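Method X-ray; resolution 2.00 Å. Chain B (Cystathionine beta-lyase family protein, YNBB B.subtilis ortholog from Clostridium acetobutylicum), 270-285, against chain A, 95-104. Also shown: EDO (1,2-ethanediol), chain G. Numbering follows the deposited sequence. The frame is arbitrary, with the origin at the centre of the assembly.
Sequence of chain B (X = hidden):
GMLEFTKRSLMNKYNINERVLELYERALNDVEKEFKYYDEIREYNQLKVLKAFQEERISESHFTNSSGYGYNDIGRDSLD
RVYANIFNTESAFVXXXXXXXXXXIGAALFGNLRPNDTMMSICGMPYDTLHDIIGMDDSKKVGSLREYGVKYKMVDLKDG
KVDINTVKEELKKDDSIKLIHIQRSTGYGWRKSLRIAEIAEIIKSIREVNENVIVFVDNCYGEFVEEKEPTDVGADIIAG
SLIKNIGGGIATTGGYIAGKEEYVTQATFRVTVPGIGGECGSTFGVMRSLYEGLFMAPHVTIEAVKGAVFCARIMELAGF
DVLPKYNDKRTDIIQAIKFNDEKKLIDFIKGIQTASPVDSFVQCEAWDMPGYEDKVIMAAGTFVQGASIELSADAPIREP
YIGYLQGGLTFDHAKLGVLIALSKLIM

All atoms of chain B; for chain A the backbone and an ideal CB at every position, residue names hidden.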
ATOM      1  N   ARG B 270      -7.940  -3.876 -26.087  1.00 31.78           N
ATOM      2  CA  ARG B 270      -6.510  -3.908 -26.312  1.00 32.49           C
ATOM      3  C   ARG B 270      -5.724  -3.817 -25.012  1.00 33.37           C
ATOM      4  O   ARG B 270      -4.700  -4.432 -24.899  1.00 33.08           O
ATOM      5  CB  ARG B 270      -6.099  -2.751 -27.226  1.00 31.08           C
ATOM      6  CG  ARG B 270      -4.634  -2.490 -27.203  1.00 32.74           C
ATOM      7  CD  ARG B 270      -3.765  -3.626 -27.828  1.00 34.72           C
ATOM      8  NE  ARG B 270      -2.364  -3.439 -27.432  1.00 36.41           N
ATOM      9  CZ  ARG B 270      -1.332  -3.856 -28.142  1.00 38.64           C
ATOM     10  NH1 ARG B 270      -1.515  -4.535 -29.259  1.00 42.19           N
ATOM     11  NH2 ARG B 270      -0.114  -3.606 -27.730  1.00 32.22           N
ATOM     12  N   VAL B 271      -6.211  -3.060 -24.040  1.00 32.80           N
ATOM     13  CA  VAL B 271      -5.531  -2.929 -22.757  1.00 31.74           C
ATOM     14  C   VAL B 271      -5.572  -4.218 -21.992  1.00 33.41           C
ATOM     15  O   VAL B 271      -4.575  -4.580 -21.381  1.00 31.90           O
ATOM     16  CB  VAL B 271      -6.109  -1.777 -21.894  1.00 33.35           C
ATOM     17  CG1 VAL B 271      -5.403  -1.713 -20.497  1.00 33.00           C
ATOM     18  CG2 VAL B 271      -5.921  -0.454 -22.608  1.00 29.92           C
ATOM     19  N   THR B 272      -6.730  -4.900 -21.974  1.00 32.25           N
ATOM     20  CA  THR B 272      -6.832  -6.219 -21.384  1.00 29.98           C
ATOM     21  C   THR B 272      -7.013  -7.193 -22.520  1.00 30.79           C
ATOM     22  O   THR B 272      -6.075  -7.415 -23.309  1.00 31.25           O
ATOM     23  CB  THR B 272      -7.935  -6.323 -20.303  1.00 30.45           C
ATOM     24  OG1 THR B 272      -9.209  -6.092 -20.877  1.00 31.61           O
ATOM     25  CG2 THR B 272      -7.702  -5.284 -19.182  1.00 34.47           C
ATOM     26  N   VAL B 273      -8.201  -7.769 -22.653  1.00 32.82           N
ATOM     27  CA  VAL B 273      -8.459  -8.685 -23.739  1.00 32.31           C
ATOM     28  C   VAL B 273      -9.904  -8.574 -24.173  1.00 31.65           C
ATOM     29  O   VAL B 273     -10.765  -8.060 -23.423  1.00 32.29           O
ATOM     30  CB  VAL B 273      -8.153 -10.185 -23.361  1.00 36.34           C
ATOM     31  CG1 VAL B 273      -6.653 -10.456 -23.363  1.00 35.26           C
ATOM     32  CG2 VAL B 273      -8.795 -10.561 -22.039  1.00 37.03           C
ATOM     33  N   PRO B 274     -10.178  -8.991 -25.405  1.00 31.55           N
ATOM     34  CA  PRO B 274     -11.538  -9.084 -25.884  1.00 33.17           C
ATOM     35  C   PRO B 274     -12.452  -9.771 -24.882  1.00 36.25           C
ATOM     36  O   PRO B 274     -12.060 -10.733 -24.250  1.00 34.38           O
ATOM     37  CB  PRO B 274     -11.382  -9.949 -27.118  1.00 32.22           C
ATOM     38  CG  PRO B 274     -10.038  -9.527 -27.658  1.00 33.46           C
ATOM     39  CD  PRO B 274      -9.198  -9.300 -26.469  1.00 31.12           C
ATOM     40  N   GLY B 275     -13.667  -9.256 -24.746  1.00 41.27           N
ATOM     41  CA  GLY B 275     -14.631  -9.843 -23.831  1.00 44.01           C
ATOM     42  C   GLY B 275     -14.449  -9.466 -22.359  1.00 45.56           C
ATOM     43  O   GLY B 275     -15.361  -9.689 -21.561  1.00 49.71           O
ATOM     44  N   ILE B 276     -13.286  -8.937 -21.981  1.00 42.89           N
ATOM     45  CA  ILE B 276     -13.067  -8.458 -20.608  1.00 40.60           C
ATOM     46  C   ILE B 276     -13.070  -6.942 -20.565  1.00 40.19           C
ATOM     47  O   ILE B 276     -13.812  -6.321 -19.767  1.00 38.30           O
ATOM     48  CB  ILE B 276     -11.770  -8.992 -20.020  1.00 40.32           C
ATOM     49  CG1 ILE B 276     -11.866 -10.515 -19.891  1.00 46.42           C
ATOM     50  CG2 ILE B 276     -11.484  -8.350 -18.652  1.00 35.57           C
ATOM     51  CD1 ILE B 276     -10.687 -11.067 -19.177  1.00 55.45           C
ATOM     52  N   GLY B 277     -12.252  -6.326 -21.410  1.00 37.84           N
ATOM     53  CA  GLY B 277     -12.185  -4.876 -21.415  1.00 37.36           C
ATOM     54  C   GLY B 277     -11.866  -4.300 -20.049  1.00 35.68           C
ATOM     55  O   GLY B 277     -10.957  -4.772 -19.387  1.00 33.90           O
ATOM     56  N   GLY B 278     -12.622  -3.283 -19.617  1.00 35.09           N
ATOM     57  CA  GLY B 278     -12.388  -2.658 -18.319  1.00 34.57           C
ATOM     58  C   GLY B 278     -13.180  -3.237 -17.165  1.00 35.88           C
ATOM     59  O   GLY B 278     -13.117  -2.741 -16.055  1.00 34.88           O
ATOM     60  N   GLU B 279     -13.911  -4.311 -17.427  1.00 37.83           N
ATOM     61  CA  GLU B 279     -14.754  -4.977 -16.406  1.00 40.91           C
ATOM     62  C   GLU B 279     -13.957  -5.667 -15.310  1.00 41.22           C
ATOM     63  O   GLU B 279     -14.470  -5.890 -14.221  1.00 43.28           O
ATOM     64  CB  GLU B 279     -15.714  -6.002 -17.065  1.00 41.29           C
ATOM     65  CG  GLU B 279     -16.580  -5.414 -18.149  1.00 53.82           C
ATOM     66  CD  GLU B 279     -17.409  -4.248 -17.624  1.00 67.50           C
ATOM     67  OE1 GLU B 279     -18.306  -4.502 -16.796  1.00 72.54           O
ATOM     68  OE2 GLU B 279     -17.169  -3.085 -18.044  1.00 78.09           O
ATOM     69  N   CYS B 280     -12.710  -6.020 -15.603  1.00 40.37           N
ATOM     70  CA  CYS B 280     -11.817  -6.558 -14.604  1.00 39.72           C
ATOM     71  C   CYS B 280     -10.620  -5.627 -14.478  1.00 40.14           C
ATOM     72  O   CYS B 280     -10.189  -5.008 -15.466  1.00 39.27           O
ATOM     73  CB  CYS B 280     -11.298  -7.945 -14.993  1.00 42.53           C
ATOM     74  SG  CYS B 280     -12.561  -9.241 -15.086  1.00 51.84           S
ATOM     75  N   GLY B 281     -10.051  -5.606 -13.279  1.00 36.63           N
ATOM     76  CA  GLY B 281      -8.848  -4.848 -13.006  1.00 36.02           C
ATOM     77  C   GLY B 281      -8.923  -4.169 -11.673  1.00 37.73           C
ATOM     78  O   GLY B 281      -9.442  -3.052 -11.580  1.00 37.44           O
ATOM     79  N   SER B 282      -8.402  -4.836 -10.636  1.00 36.43           N
ATOM     80  CA  SER B 282      -8.320  -4.240  -9.308  1.00 36.18           C
ATOM     81  C   SER B 282      -7.245  -3.161  -9.354  1.00 35.09           C
ATOM     82  O   SER B 282      -6.450  -3.108 -10.287  1.00 33.64           O
ATOM     83  CB  SER B 282      -8.052  -5.311  -8.247  1.00 36.48           C
ATOM     84  OG  SER B 282      -6.898  -6.013  -8.627  1.00 33.08           O
ATOM     85  N   THR B 283      -7.227  -2.290  -8.370  1.00 31.92           N
ATOM     86  CA  THR B 283      -6.530  -1.024  -8.527  1.00 33.80           C
ATOM     87  C   THR B 283      -5.514  -0.722  -7.435  1.00 37.03           C
ATOM     88  O   THR B 283      -5.128   0.422  -7.264  1.00 37.88           O
ATOM     89  CB  THR B 283      -7.537   0.141  -8.685  1.00 32.48           C
ATOM     90  OG1 THR B 283      -8.411   0.138  -7.567  1.00 32.65           O
ATOM     91  CG2 THR B 283      -8.381   0.029 -10.058  1.00 32.34           C
ATOM     92  N   PHE B 284      -5.078  -1.762  -6.716  1.00 36.48           N
ATOM     93  CA  PHE B 284      -3.907  -1.676  -5.807  1.00 36.43           C
ATOM     94  C   PHE B 284      -3.967  -0.644  -4.698  1.00 38.92           C
ATOM     95  O   PHE B 284      -2.946  -0.320  -4.150  1.00 37.16           O
ATOM     96  CB  PHE B 284      -2.621  -1.431  -6.627  1.00 36.34           C
ATOM     97  CG  PHE B 284      -2.551  -2.279  -7.846  1.00 30.68           C
ATOM     98  CD1 PHE B 284      -2.199  -3.621  -7.750  1.00 42.04           C
ATOM     99  CD2 PHE B 284      -2.977  -1.791  -9.057  1.00 33.29           C
ATOM    100  CE1 PHE B 284      -2.193  -4.428  -8.886  1.00 35.73           C
ATOM    101  CE2 PHE B 284      -2.946  -2.588 -10.193  1.00 46.25           C
ATOM    102  CZ  PHE B 284      -2.575  -3.912 -10.089  1.00 42.90           C
ATOM    103  N   GLY B 285      -5.147  -0.144  -4.349  1.00 38.33           N
ATOM    104  CA  GLY B 285      -5.252   0.876  -3.318  1.00 38.95           C
ATOM    105  C   GLY B 285      -4.817   2.269  -3.751  1.00 37.91           C
ATOM    106  O   GLY B 285      -4.601   3.113  -2.914  1.00 40.23           O
TER
ATOM    107  N   UNK A  95       3.592 -10.193 -13.779  1.00 30.79           N
ATOM    108  CA  UNK A  95       3.139  -8.826 -13.495  1.00 31.88           C
ATOM    109  C   UNK A  95       1.807  -8.759 -12.807  1.00 31.86           C
ATOM    110  O   UNK A  95       0.893  -9.533 -13.115  1.00 31.72           O
ATOM    111  CB  UNK A  95       3.062  -8.020 -14.793  1.00 31.88           C
ATOM    112  N   UNK A  96       1.669  -7.822 -11.870  1.00 33.78           N
ATOM    113  CA  UNK A  96       0.361  -7.579 -11.285  1.00 34.38           C
ATOM    114  C   UNK A  96      -0.590  -6.870 -12.282  1.00 33.17           C
ATOM    115  O   UNK A  96      -1.758  -6.785 -12.018  1.00 35.92           O
ATOM    116  CB  UNK A  96       0.515  -6.743 -10.013  1.00 34.38           C
ATOM    117  N   UNK A  97      -0.070  -6.381 -13.401  1.00 34.42           N
ATOM    118  CA  UNK A  97      -0.840  -5.667 -14.402  1.00 32.50           C
ATOM    119  C   UNK A  97      -1.852  -6.578 -15.116  1.00 34.87           C
ATOM    120  O   UNK A  97      -2.819  -6.079 -15.717  1.00 37.37           O
ATOM    121  CB  UNK A  97       0.107  -5.033 -15.423  1.00 32.50           C
ATOM    122  N   UNK A  98      -1.631  -7.895 -15.107  1.00 33.27           N
ATOM    123  CA  UNK A  98      -2.605  -8.805 -15.734  1.00 32.25           C
ATOM    124  C   UNK A  98      -3.865  -8.775 -14.882  1.00 33.34           C
ATOM    125  O   UNK A  98      -3.774  -8.939 -13.685  1.00 32.64           O
ATOM    126  CB  UNK A  98      -2.057 -10.228 -15.861  1.00 32.25           C
ATOM    127  N   UNK A  99      -5.027  -8.572 -15.495  1.00 33.35           N
ATOM    128  CA  UNK A  99      -6.276  -8.415 -14.738  1.00 33.70           C
ATOM    129  C   UNK A  99      -6.836  -9.740 -14.319  1.00 38.34           C
ATOM    130  O   UNK A  99      -7.631  -9.796 -13.386  1.00 35.64           O
ATOM    131  CB  UNK A  99      -7.320  -7.657 -15.561  1.00 33.70           C
ATOM    132  N   UNK A 100      -6.397 -10.798 -15.011  1.00 38.36           N
ATOM    133  CA  UNK A 100      -6.737 -12.189 -14.686  1.00 41.08           C
ATOM    134  C   UNK A 100      -5.915 -13.127 -15.552  1.00 39.10           C
ATOM    135  O   UNK A 100      -5.059 -12.686 -16.327  1.00 34.95           O
ATOM    136  CB  UNK A 100      -8.231 -12.452 -14.882  1.00 41.08           C
ATOM    137  N   UNK A 101      -6.163 -14.418 -15.406  1.00 37.69           N
ATOM    138  CA  UNK A 101      -5.478 -15.419 -16.219  1.00 37.05           C
ATOM    139  C   UNK A 101      -5.774 -15.365 -17.700  1.00 33.92           C
ATOM    140  O   UNK A 101      -4.884 -15.601 -18.505  1.00 35.01           O
ATOM    141  CB  UNK A 101      -5.835 -16.815 -15.704  1.00 37.05           C
ATOM    142  N   UNK A 102      -7.005 -15.016 -18.048  1.00 35.23           N
ATOM    143  CA  UNK A 102      -7.406 -14.889 -19.438  1.00 34.16           C
ATOM    144  C   UNK A 102      -6.577 -13.829 -20.086  1.00 34.69           C
ATOM    145  O   UNK A 102      -6.122 -13.983 -21.234  1.00 32.29           O
ATOM    146  CB  UNK A 102      -8.896 -14.566 -19.568  1.00 34.16           C
ATOM    147  N   UNK A 103      -6.306 -12.755 -19.355  1.00 33.93           N
ATOM    148  CA  UNK A 103      -5.479 -11.668 -19.923  1.00 33.41           C
ATOM    149  C   UNK A 103      -4.082 -12.204 -20.313  1.00 33.13           C
ATOM    150  O   UNK A 103      -3.550 -11.921 -21.423  1.00 34.25           O
ATOM    151  CB  UNK A 103      -5.344 -10.520 -18.921  1.00 33.41           C
ATOM    152  N   UNK A 104      -3.479 -12.985 -19.415  1.00 33.09           N
ATOM    153  CA  UNK A 104      -2.142 -13.557 -19.663  1.00 31.80           C
ATOM    154  C   UNK A 104      -2.142 -14.493 -20.902  1.00 31.90           C
ATOM    155  O   UNK A 104      -1.281 -14.411 -21.779  1.00 31.52           O
ATOM    156  CB  UNK A 104      -1.669 -14.327 -18.428  1.00 31.80           C
TER
HETATM  157  C1  EDO G 429      -4.063  -6.186 -31.675  1.00 41.22           C
HETATM  158  O1  EDO G 429      -4.145  -5.155 -30.717  1.00 45.29           O
HETATM  159  C2  EDO G 429      -2.681  -6.722 -31.531  1.00 44.34           C
HETATM  160  O2  EDO G 429      -2.725  -7.504 -30.347  1.00 47.99           O

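Position 95 has an extended backbone (phi/psi -147/142) and nothing of chain B within 5.5 Å of its ideal CB, so chain B sets no preference. It is Arg A95, whose guanidinium bonds elsewhere in the structure.

At position 96 the ideal CB points toward chain B and lies 3.7 Å from Phe B284 CE1. A compact apolar side chain suits this, and phi of -72° also admits proline. The residue is Pro A96: its CB packs 3.9 Å from Phe B284 CE1, while Pro A96 O lies 3.6 Å from Phe B284 CZ, near the plane of the ring at its edge.

Positions 97 and 98 turn CA-to-CB away from chain B, so many residues would suit. They are His A97 and Phe A98, the latter closing a type I turn that starts at 95.

Position 99 points toward chain B. Its ideal CB is 3.9 Å from Cys B280 O, 4.1 Å from Gly B281 CA and 4.3 Å from Thr B272 CG2, a largely apolar setting that favours a small or branched aliphatic group. Val A99 occupies it. Its CG1 meets Thr B272 CG2 at 3.6 Å and Gly B281 CA at 3.7 Å; CG2 lies 3.8 Å from Cys B280 CB and 4.1 Å from Ile B276 CG2. Water 1 links the backbones, donating to Val A99 O (2.9 Å) and accepting from Ser B282 N (3.0 Å).

Position 100 immediately precedes helical backbone angles, so Asn, Asp, Ser or Thr could cap the helix. Its CB also points toward chain B, 5.1 Å from Ile B276 CD1. In Asn A100, OD1 accepts from the backbone N of 103 at 2.9 Å, and ND2 approaches Ile B276 CD1 at 3.1 Å and Cys B280 SG at 3.8 Å.

At 101 and 104 the ideal CB points away, with nothing of chain B within 5.5 Å, so chain B sets no preference; they are Gly A101, which has no side chain to point, and Ala A104.

Position 102 points toward chain B, its ideal CB 4.0 Å from Ile B276 CD1; Val, Thr or Ala would suit. Thr A102 places CG2 4.1 Å from Val B273 CG2.

Position 103 points sideways, its ideal CB 4.6 Å from Val B273 CG1; a longer, flat side chain could reach Thr B272. His A103 does so. Thr B272 CA sits over one ring face, 3.8 Å from the centroid and 16° off the normal, a CH-pi contact. ND1 accepts from Val A99 N at 3.1 Å; NE2 hydrogen-bonds water 2 at 3.2 Å, which donates to Thr B272 O at 2.9 Å.

Chain A 95-104: RPHFVNGTHA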
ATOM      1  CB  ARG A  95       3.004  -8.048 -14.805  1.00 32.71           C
ATOM      2  CG  ARG A  95       4.273  -7.819 -15.598  1.00 35.87           C
ATOM      3  CD  ARG A  95       5.227  -6.900 -14.842  1.00 37.43           C
ATOM      4  NE  ARG A  95       6.385  -6.530 -15.639  1.00 31.14           N
ATOM      5  CZ  ARG A  95       7.507  -7.233 -15.732  1.00 29.34           C
ATOM      6  NH1 ARG A  95       7.644  -8.388 -15.126  1.00 35.50           N
ATOM      7  NH2 ARG A  95       8.482  -6.804 -16.523  1.00 31.89           N
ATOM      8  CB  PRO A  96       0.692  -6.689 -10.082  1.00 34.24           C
ATOM      9  CG  PRO A  96       1.908  -5.984 -10.488  1.00 34.92           C
ATOM     10  CD  PRO A  96       2.688  -6.933 -11.280  1.00 33.83           C
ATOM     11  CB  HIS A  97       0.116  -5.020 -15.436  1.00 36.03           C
ATOM     12  CG  HIS A  97       1.181  -4.195 -14.785  1.00 36.09           C
ATOM     13  ND1 HIS A  97       1.162  -2.824 -14.798  1.00 39.95           N
ATOM     14  CD2 HIS A  97       2.240  -4.554 -14.013  1.00 28.56           C
ATOM     15  CE1 HIS A  97       2.161  -2.373 -14.056  1.00 33.90           C
ATOM     16  NE2 HIS A  97       2.834  -3.405 -13.583  1.00 39.82           N
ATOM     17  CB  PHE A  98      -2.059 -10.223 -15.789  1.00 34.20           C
ATOM     18  CG  PHE A  98      -1.007 -10.426 -16.822  1.00 30.16           C
ATOM     19  CD1 PHE A  98      -1.320 -10.318 -18.154  1.00 29.62           C
ATOM     20  CD2 PHE A  98       0.306 -10.729 -16.456  1.00 27.93           C
ATOM     21  CE1 PHE A  98      -0.338 -10.535 -19.129  1.00 31.02           C
ATOM     22  CE2 PHE A  98       1.267 -10.944 -17.412  1.00 32.94           C
ATOM     23  CZ  PHE A  98       0.940 -10.862 -18.747  1.00 32.79           C
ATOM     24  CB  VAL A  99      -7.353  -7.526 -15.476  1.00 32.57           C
ATOM     25  CG1 VAL A  99      -6.769  -6.158 -15.781  1.00 30.24           C
ATOM     26  CG2 VAL A  99      -7.882  -8.182 -16.747  1.00 29.30           C
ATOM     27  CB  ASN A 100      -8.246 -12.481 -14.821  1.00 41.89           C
ATOM     28  CG  ASN A 100      -8.809 -12.130 -16.191  1.00 47.98           C
ATOM     29  OD1 ASN A 100      -8.105 -12.123 -17.201  1.00 36.76           O
ATOM     30  ND2 ASN A 100     -10.107 -11.853 -16.225  1.00 46.34           N
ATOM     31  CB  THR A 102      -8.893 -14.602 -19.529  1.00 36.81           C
ATOM     32  OG1 THR A 102      -9.569 -15.687 -18.901  1.00 33.96           O
ATOM     33  CG2 THR A 102      -9.378 -14.469 -20.962  1.00 35.02           C
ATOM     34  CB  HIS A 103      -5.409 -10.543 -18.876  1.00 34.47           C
ATOM     35  CG  HIS A 103      -4.718  -9.287 -19.328  1.00 32.62           C
ATOM     36  ND1 HIS A 103      -4.611  -8.183 -18.500  1.00 33.12           N
ATOM     37  CD2 HIS A 103      -4.113  -8.949 -20.490  1.00 36.35           C
ATOM     38  CE1 HIS A 103      -3.973  -7.221 -19.140  1.00 27.29           C
ATOM     39  NE2 HIS A 103      -3.622  -7.670 -20.339  1.00 37.01           N
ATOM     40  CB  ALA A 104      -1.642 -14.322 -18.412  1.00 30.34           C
TER
HETATM   41  O   HOH W   1      -7.414  -7.462 -11.720  1.00 38.54           O
HETATM   42  O   HOH W   2      -3.227  -7.055 -23.431  1.00 46.36           O
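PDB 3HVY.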